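Local structure of ATP:cob(I)alamin adenosyltransferase, putative (Burkholderia thailandensis, 2ZHZ) at residues L89-L92 and D93-A97; R149-V152 and N153-D157. The protein probably transfers the adenosyl group of ATP to reduced cobalamin, yielding adenosylcobalamin and triphosphate, and works as a homotrimer of helical subunits. All coordinates share one frame; numbering follows the deposited sequence.

Contact 1 (L89-L92 and D93-A97)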
ATOM      1  N   LEU B  89       1.559   9.887  22.262  1.00 20.63           N
ATOM      2  CA  LEU B  89       1.452  11.118  21.496  1.00 21.65           C
ATOM      3  C   LEU B  89       2.583  12.086  21.839  1.00 23.83           C
ATOM      4  O   LEU B  89       3.090  12.799  20.969  1.00 21.88           O
ATOM      5  CB  LEU B  89       0.104  11.791  21.770  1.00 21.88           C
ATOM      6  CG  LEU B  89      -1.142  10.952  21.479  1.00 25.28           C
ATOM      7  CD1 LEU B  89      -2.382  11.759  21.829  1.00 24.00           C
ATOM      8  CD2 LEU B  89      -1.162  10.544  20.009  1.00 22.93           C
ATOM      9  N   ALA B  90       2.973  12.113  23.110  1.00 22.64           N
ATOM     10  CA  ALA B  90       4.040  13.001  23.552  1.00 23.00           C
ATOM     11  C   ALA B  90       5.356  12.599  22.907  1.00 22.81           C
ATOM     12  O   ALA B  90       6.142  13.456  22.498  1.00 22.79           O
ATOM     13  CB  ALA B  90       4.170  12.956  25.074  1.00 23.35           C
ATOM     14  N   ARG B  91       5.594  11.294  22.809  1.00 21.83           N
ATOM     15  CA  ARG B  91       6.829  10.817  22.214  1.00 23.00           C
ATOM     16  C   ARG B  91       6.922  11.189  20.735  1.00 23.02           C
ATOM     17  O   ARG B  91       7.995  11.548  20.249  1.00 20.83           O
ATOM     18  CB  ARG B  91       6.968   9.306  22.386  1.00 23.06           C
ATOM     19  CG  ARG B  91       8.318   8.803  21.932  1.00 23.09           C
ATOM     20  CD  ARG B  91       8.630   7.434  22.491  1.00 29.46           C
ATOM     21  NE  ARG B  91       7.704   6.413  22.017  1.00 30.25           N
ATOM     22  CZ  ARG B  91       7.901   5.112  22.180  1.00 33.92           C
ATOM     23  NH1 ARG B  91       8.992   4.686  22.807  1.00 31.31           N
ATOM     24  NH2 ARG B  91       7.021   4.236  21.710  1.00 33.00           N
ATOM     25  N   LEU B  92       5.803  11.101  20.021  1.00 22.63           N
ATOM     26  CA  LEU B  92       5.794  11.465  18.608  1.00 21.31           C
ATOM     27  C   LEU B  92       6.055  12.963  18.491  1.00 20.99           C
ATOM     28  O   LEU B  92       6.852  13.397  17.659  1.00 20.74           O
ATOM     29  CB  LEU B  92       4.447  11.133  17.962  1.00 20.88           C
ATOM     30  CG  LEU B  92       4.042   9.668  17.785  1.00 21.88           C
ATOM     31  CD1 LEU B  92       2.746   9.622  16.997  1.00 20.80           C
ATOM     32  CD2 LEU B  92       5.127   8.886  17.054  1.00 21.86           C
ATOM     33  N   ASP B  93       5.381  13.750  19.325  1.00 21.51           N
ATOM     34  CA  ASP B  93       5.561  15.200  19.311  1.00 23.68           C
ATOM     35  C   ASP B  93       7.011  15.552  19.618  1.00 25.19           C
ATOM     36  O   ASP B  93       7.542  16.536  19.107  1.00 24.17           O
ATOM     37  CB  ASP B  93       4.653  15.879  20.342  1.00 25.59           C
ATOM     38  CG  ASP B  93       3.202  15.921  19.911  1.00 27.78           C
ATOM     39  OD1 ASP B  93       2.926  15.682  18.719  1.00 27.32           O
ATOM     40  OD2 ASP B  93       2.339  16.211  20.767  1.00 29.81           O
ATOM     41  N   GLY B  94       7.642  14.742  20.463  1.00 27.24           N
ATOM     42  CA  GLY B  94       9.028  14.977  20.828  1.00 25.50           C
ATOM     43  C   GLY B  94       9.961  14.705  19.667  1.00 25.14           C
ATOM     44  O   GLY B  94      10.875  15.485  19.401  1.00 22.64           O
ATOM     45  N   TRP B  95       9.742  13.590  18.975  1.00 22.31           N
ATOM     46  CA  TRP B  95      10.571  13.253  17.829  1.00 22.55           C
ATOM     47  C   TRP B  95      10.396  14.317  16.754  1.00 21.58           C
ATOM     48  O   TRP B  95      11.348  14.677  16.064  1.00 21.86           O
ATOM     49  CB  TRP B  95      10.197  11.875  17.273  1.00 24.18           C
ATOM     50  CG  TRP B  95      10.728  10.732  18.085  1.00 27.23           C
ATOM     51  CD1 TRP B  95      11.951  10.655  18.691  1.00 29.74           C
ATOM     52  CD2 TRP B  95      10.086   9.471  18.318  1.00 27.75           C
ATOM     53  NE1 TRP B  95      12.112   9.426  19.281  1.00 29.88           N
ATOM     54  CE2 TRP B  95      10.984   8.678  19.068  1.00 28.88           C
ATOM     55  CE3 TRP B  95       8.844   8.933  17.962  1.00 26.99           C
ATOM     56  CZ2 TRP B  95      10.677   7.373  19.472  1.00 30.56           C
ATOM     57  CZ3 TRP B  95       8.538   7.634  18.362  1.00 28.17           C
ATOM     58  CH2 TRP B  95       9.453   6.869  19.110  1.00 29.66           C
ATOM     59  N   LEU B  96       9.175  14.823  16.616  1.00 20.68           N
ATOM     60  CA  LEU B  96       8.896  15.863  15.636  1.00 20.79           C
ATOM     61  C   LEU B  96       9.730  17.103  15.938  1.00 22.86           C
ATOM     62  O   LEU B  96      10.386  17.647  15.053  1.00 19.18           O
ATOM     63  CB  LEU B  96       7.410  16.233  15.651  1.00 20.95           C
ATOM     64  CG  LEU B  96       6.491  15.356  14.798  1.00 21.91           C
ATOM     65  CD1 LEU B  96       5.039  15.634  15.139  1.00 19.93           C
ATOM     66  CD2 LEU B  96       6.757  15.636  13.321  1.00 19.61           C
ATOM     67  N   ALA B  97       9.699  17.549  17.193  1.00 21.38           N
ATOM     68  CA  ALA B  97      10.463  18.729  17.586  1.00 22.01           C
ATOM     69  C   ALA B  97      11.954  18.454  17.427  1.00 19.95           C
ATOM     70  O   ALA B  97      12.708  19.300  16.942  1.00 19.82           O
ATOM     71  CB  ALA B  97      10.143  19.105  19.038  1.00 19.59           C
TER

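Contact 2 (R149-V152 and N153-D157). With ATP (adenosine-5'-triphosphate), chain H.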
ATOM      1  N   ARG B 149      -6.501   8.084  16.382  1.00 18.86           N
ATOM      2  CA  ARG B 149      -6.625   9.105  15.349  1.00 22.20           C
ATOM      3  C   ARG B 149      -5.520  10.157  15.508  1.00 22.15           C
ATOM      4  O   ARG B 149      -4.842  10.538  14.544  1.00 18.43           O
ATOM      5  CB  ARG B 149      -8.004   9.746  15.514  1.00 27.08           C
ATOM      6  CG  ARG B 149      -8.419  10.754  14.498  1.00 31.65           C
ATOM      7  CD  ARG B 149      -9.873  11.145  14.744  1.00 31.50           C
ATOM      8  NE  ARG B 149     -10.067  11.912  15.975  1.00 32.52           N
ATOM      9  CZ  ARG B 149     -11.060  11.704  16.838  1.00 33.17           C
ATOM     10  NH1 ARG B 149     -11.949  10.747  16.615  1.00 34.11           N
ATOM     11  NH2 ARG B 149     -11.179  12.466  17.916  1.00 31.84           N
ATOM     12  N   ARG B 150      -5.347  10.628  16.736  1.00 20.50           N
ATOM     13  CA  ARG B 150      -4.337  11.641  17.020  1.00 20.75           C
ATOM     14  C   ARG B 150      -2.934  11.099  16.813  1.00 17.31           C
ATOM     15  O   ARG B 150      -2.028  11.838  16.421  1.00 19.21           O
ATOM     16  CB  ARG B 150      -4.486  12.144  18.455  1.00 20.32           C
ATOM     17  CG  ARG B 150      -5.849  12.739  18.755  1.00 22.67           C
ATOM     18  CD  ARG B 150      -5.910  13.255  20.185  1.00 26.74           C
ATOM     19  NE  ARG B 150      -5.123  14.475  20.360  1.00 28.10           N
ATOM     20  CZ  ARG B 150      -4.710  14.937  21.536  1.00 27.79           C
ATOM     21  NH1 ARG B 150      -5.001  14.276  22.651  1.00 24.08           N
ATOM     22  NH2 ARG B 150      -4.014  16.063  21.601  1.00 27.74           N
ATOM     23  N   TYR B 151      -2.756   9.806  17.068  1.00 15.61           N
ATOM     24  CA  TYR B 151      -1.452   9.180  16.911  1.00 16.96           C
ATOM     25  C   TYR B 151      -1.013   9.126  15.446  1.00 17.55           C
ATOM     26  O   TYR B 151       0.088   9.560  15.110  1.00 17.36           O
ATOM     27  CB  TYR B 151      -1.461   7.763  17.488  1.00 16.93           C
ATOM     28  CG  TYR B 151      -0.111   7.089  17.413  1.00 18.13           C
ATOM     29  CD1 TYR B 151       0.784   7.148  18.484  1.00 18.47           C
ATOM     30  CD2 TYR B 151       0.295   6.433  16.250  1.00 19.18           C
ATOM     31  CE1 TYR B 151       2.050   6.571  18.396  1.00 17.62           C
ATOM     32  CE2 TYR B 151       1.552   5.859  16.151  1.00 16.35           C
ATOM     33  CZ  TYR B 151       2.427   5.933  17.221  1.00 18.44           C
ATOM     34  OH  TYR B 151       3.683   5.398  17.098  1.00 16.77           O
ATOM     35  N   VAL B 152      -1.864   8.591  14.574  1.00 16.41           N
ATOM     36  CA  VAL B 152      -1.500   8.504  13.164  1.00 15.89           C
ATOM     37  C   VAL B 152      -1.425   9.883  12.515  1.00 16.00           C
ATOM     38  O   VAL B 152      -0.722  10.072  11.521  1.00 15.77           O
ATOM     39  CB  VAL B 152      -2.476   7.594  12.372  1.00 17.96           C
ATOM     40  CG1 VAL B 152      -2.285   6.146  12.803  1.00 18.67           C
ATOM     41  CG2 VAL B 152      -3.910   8.032  12.595  1.00 17.48           C
ATOM     42  N   ASN B 153      -2.146  10.849  13.078  1.00 17.06           N
ATOM     43  CA  ASN B 153      -2.119  12.211  12.554  1.00 18.77           C
ATOM     44  C   ASN B 153      -0.678  12.717  12.698  1.00 17.59           C
ATOM     45  O   ASN B 153      -0.092  13.268  11.763  1.00 15.53           O
ATOM     46  CB  ASN B 153      -3.068  13.109  13.359  1.00 18.32           C
ATOM     47  CG  ASN B 153      -3.302  14.455  12.697  1.00 20.42           C
ATOM     48  OD1 ASN B 153      -3.713  15.426  13.338  1.00 22.45           O
ATOM     49  ND2 ASN B 153      -3.054  14.514  11.406  1.00 14.25           N
ATOM     50  N   ARG B 154      -0.111  12.504  13.880  1.00 18.85           N
ATOM     51  CA  ARG B 154       1.253  12.922  14.161  1.00 18.34           C
ATOM     52  C   ARG B 154       2.281  12.078  13.419  1.00 16.11           C
ATOM     53  O   ARG B 154       3.294  12.595  12.960  1.00 17.27           O
ATOM     54  CB  ARG B 154       1.513  12.853  15.670  1.00 19.90           C
ATOM     55  CG  ARG B 154       0.790  13.937  16.439  1.00 18.13           C
ATOM     56  CD  ARG B 154       0.820  13.718  17.948  1.00 21.59           C
ATOM     57  NE  ARG B 154       0.178  14.844  18.616  1.00 22.67           N
ATOM     58  CZ  ARG B 154      -1.096  15.181  18.448  1.00 22.38           C
ATOM     59  NH1 ARG B 154      -1.875  14.468  17.644  1.00 26.61           N
ATOM     60  NH2 ARG B 154      -1.586  16.257  19.046  1.00 21.81           N
ATOM     61  N   LEU B 155       2.019  10.781  13.297  1.00 16.15           N
ATOM     62  CA  LEU B 155       2.957   9.897  12.621  1.00 16.57           C
ATOM     63  C   LEU B 155       3.209  10.256  11.154  1.00 15.16           C
ATOM     64  O   LEU B 155       4.346  10.177  10.692  1.00 16.43           O
ATOM     65  CB  LEU B 155       2.496   8.439  12.727  1.00 16.00           C
ATOM     66  CG  LEU B 155       3.435   7.405  12.090  1.00 15.92           C
ATOM     67  CD1 LEU B 155       4.845   7.560  12.652  1.00 16.16           C
ATOM     68  CD2 LEU B 155       2.906   6.005  12.358  1.00 15.09           C
ATOM     69  N   SER B 156       2.173  10.641  10.411  1.00 16.90           N
ATOM     70  CA  SER B 156       2.398  10.983   9.006  1.00 16.04           C
ATOM     71  C   SER B 156       3.283  12.224   8.935  1.00 16.71           C
ATOM     72  O   SER B 156       4.118  12.355   8.042  1.00 17.04           O
ATOM     73  CB  SER B 156       1.074  11.211   8.256  1.00 20.12           C
ATOM     74  OG  SER B 156       0.376  12.352   8.710  1.00 20.27           O
ATOM     75  N   ASP B 157       3.105  13.127   9.893  1.00 15.64           N
ATOM     76  CA  ASP B 157       3.907  14.346   9.961  1.00 18.54           C
ATOM     77  C   ASP B 157       5.359  13.929  10.215  1.00 17.17           C
ATOM     78  O   ASP B 157       6.272  14.378   9.523  1.00 18.25           O
ATOM     79  CB  ASP B 157       3.390  15.235  11.101  1.00 20.51           C
ATOM     80  CG  ASP B 157       4.032  16.621  11.128  1.00 24.44           C
ATOM     81  OD1 ASP B 157       3.665  17.406  12.027  1.00 23.04           O
ATOM     82  OD2 ASP B 157       4.888  16.934  10.272  1.00 22.89           O
TER
HETATM   83  PG  ATP H 202      -2.733  18.652  11.181  1.00 21.48           P
HETATM   84  O1G ATP H 202      -3.627  18.041  12.218  1.00 26.45           O
HETATM   85  O2G ATP H 202      -2.032  19.888  11.665  1.00 24.06           O
HETATM   86  O3G ATP H 202      -1.731  17.653  10.672  1.00 22.76           O
HETATM   87  PB  ATP H 202      -4.550  18.153   9.011  1.00 18.59           P
HETATM   88  O1B ATP H 202      -4.430  16.734   9.485  1.00 18.94           O
HETATM   89  O2B ATP H 202      -5.934  18.743   8.894  1.00 19.58           O
HETATM   90  O3B ATP H 202      -3.641  19.134   9.929  1.00 21.31           O
HETATM   91  PA  ATP H 202      -2.317  17.857   7.155  1.00 21.37           P
HETATM   92  O1A ATP H 202      -2.018  16.516   7.729  1.00 21.78           O
HETATM   93  O2A ATP H 202      -1.377  19.009   7.414  1.00 22.86           O
HETATM   94  O3A ATP H 202      -3.836  18.326   7.559  1.00 20.87           O
HETATM   95  O5' ATP H 202      -2.460  17.654   5.566  1.00 22.31           O
HETATM   96  C5' ATP H 202      -2.453  18.770   4.682  1.00 21.68           C
HETATM   97  C4' ATP H 202      -3.528  18.613   3.612  1.00 24.19           C
HETATM   98  O4' ATP H 202      -3.733  17.230   3.228  1.00 21.92           O
HETATM   99  C3' ATP H 202      -4.875  19.177   4.057  1.00 27.09           C
HETATM  100  O3' ATP H 202      -5.197  20.342   3.288  1.00 39.22           O
HETATM  101  C2' ATP H 202      -5.870  18.038   3.884  1.00 26.00           C
HETATM  102  O2' ATP H 202      -6.890  18.426   2.952  1.00 27.18           O
HETATM  103  C1' ATP H 202      -5.099  16.834   3.375  1.00 22.01           C
HETATM  104  N9  ATP H 202      -5.159  15.671   4.333  1.00 18.92           N
HETATM  105  C8  ATP H 202      -5.144  15.727   5.693  1.00 18.38           C
HETATM  106  N7  ATP H 202      -5.201  14.495   6.250  1.00 17.26           N
HETATM  107  C5  ATP H 202      -5.254  13.608   5.242  1.00 16.76           C
HETATM  108  C6  ATP H 202      -5.325  12.119   5.115  1.00 15.86           C
HETATM  109  N6  ATP H 202      -5.350  11.335   6.215  1.00 10.66           N
HETATM  110  N1  ATP H 202      -5.363  11.575   3.850  1.00 15.98           N
HETATM  111  C2  ATP H 202      -5.338  12.352   2.719  1.00 14.68           C
HETATM  112  N3  ATP H 202      -5.271  13.715   2.768  1.00 14.18           N
HETATM  113  C4  ATP H 202      -5.227  14.386   3.974  1.00 16.14           C
HETATM  114  O   HOH W   1      -2.020  10.555   9.083  1.00 16.17           O

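Contact 1 (L89-L92 and D93-A97)
R91 lies along one face of the W95 indole, the two side chains running side by side in the same direction. Its CG sits above the six-membered ring, 3.6 Å from the centroid and 10° off the normal, a CH-pi contact made by the aliphatic part of the arginine. With CG anti to the backbone N (chi1 -173°) the chain leaves its own turn to follow the ring outward, then bends at chi3 so that the guanidinium plane lies 19° from the indole plane. R91 NE comes to 3.4 Å from W95 CH2 at the rim, while NH2 goes on to a salt bridge with D68. L92 meets the same ring differently: its CD2 lies in the ring plane at the edge, 3.8 Å from W95 CE3.

These are i to i+4 and i to i+3 neighbours on helix 86-101, one of the helices of the bundle found in PduO-type adenosyltransferases. The helix ladder runs beneath them, with W95 N bonded to R91 O at 3.0 Å and L96 N to L92 O at 2.9 Å. W95 also packs on A61, A64 and I65 of helix 56-77, whereas L89, L92 and L96 touch helix 147-169. On the flank of L89 and A90, I8 of the second subunit packs against both residues and against D93.

Contact 2 (R149-V152 and N153-D157)
Helix 147-169 supplies part of the ATP and magnesium site at the subunit interface, and here one of its turns bonds R154 back to R150. The carbonyl oxygen R150 O takes two donors from R154, which reach it from opposite faces of its plane. The backbone bond from R154 N is long at 3.3 Å; the side-chain bond from R154 NH1 is shorter, 2.9 Å, with its donor above the carbonyl plane and R150 O near the plane of the guanidinium, at its edge. An extended run from CG to NE followed by a turn at chi4 (62°) folds NH1 back to that oxygen.

R150 and R154 point the same way with their guanidinium planes perpendicular, and R150 NH2 stands 3.5 Å from R154 NH2. Each has partners elsewhere: R150 NH1 and NH2 hydrogen-bond S6 OG and I8 O of the second subunit, and R154 pairs with D93 and with D14 of the second subunit.

On another side Y151 CE2 meets L155 CD2 at 4.0 Å, while Y151 OH bonds D68. A water receives a hydrogen bond from S156 OG and donates one to V152 O at 2.8 Å, bridging the turn. The N153 side chain faces the ATP phosphates and lies about 2 Å from magnesium. The two acidic partners of R154 probably offset the charge of the neighbouring arginines, allowing the pair to pack closely in a buried interface.

How the contacts relate
Contact 1 and contact 2 sit on adjacent helices, 86-101 and 147-169, with centres about 10 Å apart. A salt bridge joins them, D93 OD1 to R154 NE at 2.9 Å, through a different nitrogen from the one that bonds R150 O. The same two helices also meet where L92 CD1 packs on Y151 O at 3.3 Å and L96 CD2 on D157 CG at 3.6 Å. D68 of helix 56-77 is shared, taking R91 from contact 1 and Y151 from contact 2. Contact 2 belongs to the nucleotide site directly through N153; contact 1 is a shell behind it, the L96 side chain being about 8 Å from ATP. Both also touch the second subunit, whose R11 binds the same ATP.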